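Long-range contact in alpha-fucosidase GH29 (Fusarium graminearum, PDB 4NI3), which probably hydrolyses alpha-1,6-linked fucose from the reducing-end N-acetylglucosamine of glycoprotein carbohydrates, as a family 29 glycoside hydrolase: residues Val284-Arg289 with Tyr299-Asp304. Sequence-based numbering, arbitrary orientation.
Sequences VDDWER and YWQTDD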
ATOM      1  N   VAL A 284       7.816   2.616  -6.050  1.00 14.52           N
ATOM      2  CA  VAL A 284       6.402   2.243  -6.079  1.00 13.73           C
ATOM      3  C   VAL A 284       5.531   3.313  -5.439  1.00 14.60           C
ATOM      4  O   VAL A 284       5.809   3.746  -4.314  1.00 14.67           O
ATOM      5  CB  VAL A 284       6.210   0.896  -5.348  1.00 14.37           C
ATOM      6  CG1 VAL A 284       4.722   0.517  -5.280  1.00 15.97           C
ATOM      7  CG2 VAL A 284       6.994  -0.168  -6.055  1.00 14.95           C
ATOM      8  N   ASP A 285       4.494   3.749  -6.154  1.00 14.62           N
ATOM      9  CA  ASP A 285       3.556   4.736  -5.641  1.00 13.19           C
ATOM     10  C   ASP A 285       2.720   4.174  -4.514  1.00 15.42           C
ATOM     11  O   ASP A 285       2.141   3.095  -4.654  1.00 15.80           O
ATOM     12  CB  ASP A 285       2.597   5.189  -6.737  1.00 15.77           C
ATOM     13  CG  ASP A 285       3.213   6.120  -7.732  1.00 24.32           C
ATOM     14  OD1 ASP A 285       4.440   6.088  -7.952  1.00 24.63           O
ATOM     15  OD2 ASP A 285       2.395   6.849  -8.361  1.00 31.15           O
ATOM     16  N   ASP A 286       2.585   4.927  -3.436  1.00 14.51           N
ATOM     17  CA  ASP A 286       1.814   4.523  -2.274  1.00 12.79           C
ATOM     18  C   ASP A 286       0.645   5.484  -2.032  1.00 14.77           C
ATOM     19  O   ASP A 286       0.806   6.716  -1.891  1.00 14.80           O
ATOM     20  CB  ASP A 286       2.755   4.431  -1.055  1.00 13.74           C
ATOM     21  CG  ASP A 286       2.031   4.102   0.214  1.00 13.16           C
ATOM     22  OD1 ASP A 286       1.181   4.918   0.636  1.00 16.70           O
ATOM     23  OD2 ASP A 286       2.314   3.054   0.836  1.00 16.34           O
ATOM     24  N   TRP A 287      -0.544   4.907  -1.996  1.00 13.73           N
ATOM     25  CA  TRP A 287      -1.790   5.642  -1.802  1.00 13.66           C
ATOM     26  C   TRP A 287      -2.178   5.570  -0.339  1.00 13.48           C
ATOM     27  O   TRP A 287      -2.352   4.486   0.206  1.00 15.00           O
ATOM     28  CB  TRP A 287      -2.896   5.015  -2.651  1.00 14.36           C
ATOM     29  CG  TRP A 287      -2.678   5.120  -4.144  1.00 14.28           C
ATOM     30  CD1 TRP A 287      -1.665   4.588  -4.873  1.00 14.27           C
ATOM     31  CD2 TRP A 287      -3.539   5.786  -5.084  1.00 14.16           C
ATOM     32  NE1 TRP A 287      -1.824   4.887  -6.216  1.00 15.82           N
ATOM     33  CE2 TRP A 287      -2.976   5.610  -6.367  1.00 15.98           C
ATOM     34  CE3 TRP A 287      -4.729   6.494  -4.961  1.00 16.03           C
ATOM     35  CZ2 TRP A 287      -3.562   6.144  -7.526  1.00 15.79           C
ATOM     36  CZ3 TRP A 287      -5.314   7.020  -6.117  1.00 18.46           C
ATOM     37  CH2 TRP A 287      -4.727   6.833  -7.372  1.00 17.50           C
ATOM     38  N   GLU A 288      -2.286   6.707   0.325  1.00 15.18           N
ATOM     39  CA  GLU A 288      -2.490   6.778   1.771  1.00 13.88           C
ATOM     40  C   GLU A 288      -3.961   6.706   2.167  1.00 14.21           C
ATOM     41  O   GLU A 288      -4.773   7.510   1.666  1.00 15.84           O
ATOM     42  CB  GLU A 288      -1.873   8.093   2.286  1.00 14.41           C
ATOM     43  CG  GLU A 288      -2.086   8.328   3.773  1.00 14.17           C
ATOM     44  CD  GLU A 288      -1.440   9.621   4.279  1.00 14.62           C
ATOM     45  OE1 GLU A 288      -0.622  10.210   3.545  1.00 16.73           O
ATOM     46  OE2 GLU A 288      -1.804  10.042   5.397  1.00 15.66           O
ATOM     47  N   ARG A 289      -4.346   5.788   3.046  1.00 14.36           N
ATOM     48  CA  ARG A 289      -5.736   5.688   3.511  1.00 15.49           C
ATOM     49  C   ARG A 289      -6.712   5.664   2.355  1.00 15.22           C
ATOM     50  O   ARG A 289      -7.740   6.323   2.391  1.00 16.54           O
ATOM     51  CB  ARG A 289      -6.095   6.844   4.450  1.00 16.49           C
ATOM     52  CG  ARG A 289      -5.430   6.722   5.818  1.00 15.78           C
ATOM     53  CD  ARG A 289      -6.041   7.750   6.758  1.00 14.87           C
ATOM     54  NE  ARG A 289      -5.485   7.720   8.117  1.00 15.10           N
ATOM     55  CZ  ARG A 289      -5.894   6.901   9.084  1.00 15.87           C
ATOM     56  NH1 ARG A 289      -6.804   5.959   8.834  1.00 15.41           N
ATOM     57  NH2 ARG A 289      -5.321   6.968  10.279  1.00 17.47           N
ATOM     58  N   TYR A 299       2.270  -1.412 -11.127  1.00 15.23           N
ATOM     59  CA  TYR A 299       2.004  -1.934  -9.781  1.00 14.22           C
ATOM     60  C   TYR A 299       2.216  -0.862  -8.705  1.00 13.67           C
ATOM     61  O   TYR A 299       3.216  -0.135  -8.742  1.00 15.65           O
ATOM     62  CB  TYR A 299       2.918  -3.148  -9.507  1.00 14.60           C
ATOM     63  CG  TYR A 299       2.299  -4.124  -8.556  1.00 15.22           C
ATOM     64  CD1 TYR A 299       1.531  -5.194  -9.031  1.00 12.97           C
ATOM     65  CD2 TYR A 299       2.442  -3.966  -7.172  1.00 14.16           C
ATOM     66  CE1 TYR A 299       0.947  -6.086  -8.158  1.00 14.56           C
ATOM     67  CE2 TYR A 299       1.852  -4.879  -6.277  1.00 14.12           C
ATOM     68  CZ  TYR A 299       1.102  -5.918  -6.802  1.00 13.95           C
ATOM     69  OH  TYR A 299       0.477  -6.806  -5.977  1.00 13.86           O
ATOM     70  N   TRP A 300       1.286  -0.774  -7.752  1.00 13.24           N
ATOM     71  CA  TRP A 300       1.266   0.301  -6.742  1.00 14.23           C
ATOM     72  C   TRP A 300       0.934  -0.327  -5.373  1.00 13.01           C
ATOM     73  O   TRP A 300       0.730  -1.550  -5.266  1.00 13.67           O
ATOM     74  CB  TRP A 300       0.232   1.409  -7.149  1.00 14.03           C
ATOM     75  CG  TRP A 300      -1.091   0.787  -7.432  1.00 12.70           C
ATOM     76  CD1 TRP A 300      -1.488   0.237  -8.606  1.00 14.56           C
ATOM     77  CD2 TRP A 300      -2.129   0.535  -6.486  1.00 13.58           C
ATOM     78  NE1 TRP A 300      -2.734  -0.326  -8.462  1.00 14.53           N
ATOM     79  CE2 TRP A 300      -3.145  -0.170  -7.161  1.00 12.49           C
ATOM     80  CE3 TRP A 300      -2.309   0.858  -5.135  1.00 13.15           C
ATOM     81  CZ2 TRP A 300      -4.314  -0.588  -6.521  1.00 15.50           C
ATOM     82  CZ3 TRP A 300      -3.468   0.427  -4.489  1.00 12.91           C
ATOM     83  CH2 TRP A 300      -4.462  -0.276  -5.190  1.00 13.54           C
ATOM     84  N   GLN A 301       0.883   0.467  -4.315  1.00 13.78           N
ATOM     85  CA  GLN A 301       0.349  -0.060  -3.063  1.00 13.48           C
ATOM     86  C   GLN A 301      -0.427   0.985  -2.302  1.00 13.08           C
ATOM     87  O   GLN A 301      -0.265   2.195  -2.521  1.00 13.58           O
ATOM     88  CB  GLN A 301       1.446  -0.686  -2.197  1.00 19.34           C
ATOM     89  CG  GLN A 301       2.397   0.292  -1.603  1.00 16.71           C
ATOM     90  CD  GLN A 301       3.264  -0.302  -0.476  1.00 18.48           C
ATOM     91  OE1 GLN A 301       3.793  -1.413  -0.564  1.00 18.71           O
ATOM     92  NE2 GLN A 301       3.381   0.446   0.600  1.00 16.57           N
ATOM     93  N   THR A 302      -1.289   0.503  -1.416  1.00 13.43           N
ATOM     94  CA  THR A 302      -2.018   1.270  -0.416  1.00 15.11           C
ATOM     95  C   THR A 302      -1.310   1.113   0.927  1.00 12.82           C
ATOM     96  O   THR A 302      -0.902  -0.022   1.271  1.00 14.16           O
ATOM     97  CB  THR A 302      -3.453   0.731  -0.257  1.00 14.39           C
ATOM     98  OG1 THR A 302      -4.247   1.176  -1.354  1.00 16.72           O
ATOM     99  CG2 THR A 302      -4.063   1.255   1.028  1.00 16.19           C
ATOM    100  N   ASP A 303      -1.205   2.175   1.721  1.00 12.31           N
ATOM    101  CA  ASP A 303      -0.950   1.956   3.136  1.00 12.82           C
ATOM    102  C   ASP A 303      -2.135   2.554   3.887  1.00 12.59           C
ATOM    103  O   ASP A 303      -2.542   3.694   3.618  1.00 12.92           O
ATOM    104  CB  ASP A 303       0.432   2.517   3.580  1.00 14.36           C
ATOM    105  CG  ASP A 303       0.420   4.016   3.890  1.00 14.21           C
ATOM    106  OD1 ASP A 303       0.378   4.856   2.959  1.00 15.62           O
ATOM    107  OD2 ASP A 303       0.474   4.362   5.071  1.00 14.42           O
ATOM    108  N   ASP A 304      -2.764   1.746   4.725  1.00 14.13           N
ATOM    109  CA  ASP A 304      -3.944   2.165   5.466  1.00 16.11           C
ATOM    110  C   ASP A 304      -3.740   1.814   6.907  1.00 14.24           C
ATOM    111  O   ASP A 304      -2.760   1.144   7.259  1.00 14.46           O
ATOM    112  CB  ASP A 304      -5.205   1.489   4.914  1.00 18.29           C
ATOM    113  CG  ASP A 304      -6.464   2.332   5.073  1.00 18.72           C
ATOM    114  OD1 ASP A 304      -6.476   3.310   5.834  1.00 17.31           O
ATOM    115  OD2 ASP A 304      -7.463   1.961   4.422  1.00 21.12           O
TER
HETATM  116  O   HOH W   1       3.713   2.600  -8.748  1.00 15.14           O
HETATM  117  O   HOH W   2      -8.396   5.070   6.629  1.00 18.44           O
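Asp286 and Gln301, paired across two adjacent parallel strands, illustrate how the inside of a TIM barrel accommodates polar side chains. The Gln301 amide sends NE2 to Asp286 OD2 over 2.8 Å in a nearly straight bond that lies in the amide plane and uses the anti lone pair of the carboxylate. Gln301 OE1 turns to Tyr24, while Asp286 OD2 also accepts from the indole NH of Trp224, so this buried oxygen is gripped twice. Asp286 reaches its partners because CG is anti to the backbone N (chi1 176°), carrying the carboxylate up the barrel to Asp303. Those two acids cross at about a right angle, and Asp286 OD1 lies 2.5 Å from Asp303 OD1. Glu288 continues the same face and makes a salt bridge with Lys272.

On the opposite face, that of Trp287 and Thr302, two indoles meet. The edge of Trp300 meets the face of Trp287 in a T-shaped stack, the six-membered ring of the former 5.2 Å from the five-membered ring of the latter between centroids, with planes at 62°. Beyond it, Arg289 sets its guanidinium almost perpendicular to the Asp304 carboxylate; the two do not pair directly: a water accepts from Arg289 NH1 and donates to Asp304 OD1 (2.7 Å), and NH1 also bonds the carbonyl oxygen of Ser307.

Between the two layers of side chains, four backbone hydrogen bonds fix the parallel register, among them Trp287 N to Gln301 O at 2.8 Å and Asp303 N to Trp287 O at 3.0 Å. The strands are the sixth and seventh of the eight-stranded barrel: 284-288 is flanked on its other edge by strand 268-272, and 300-305 by strand 337-343. Trp300 and Thr302 pack outward on Arg332 of helix 322-334, whereas Val284, on the face of Asp286, touches Tyr24 of helix 22-27.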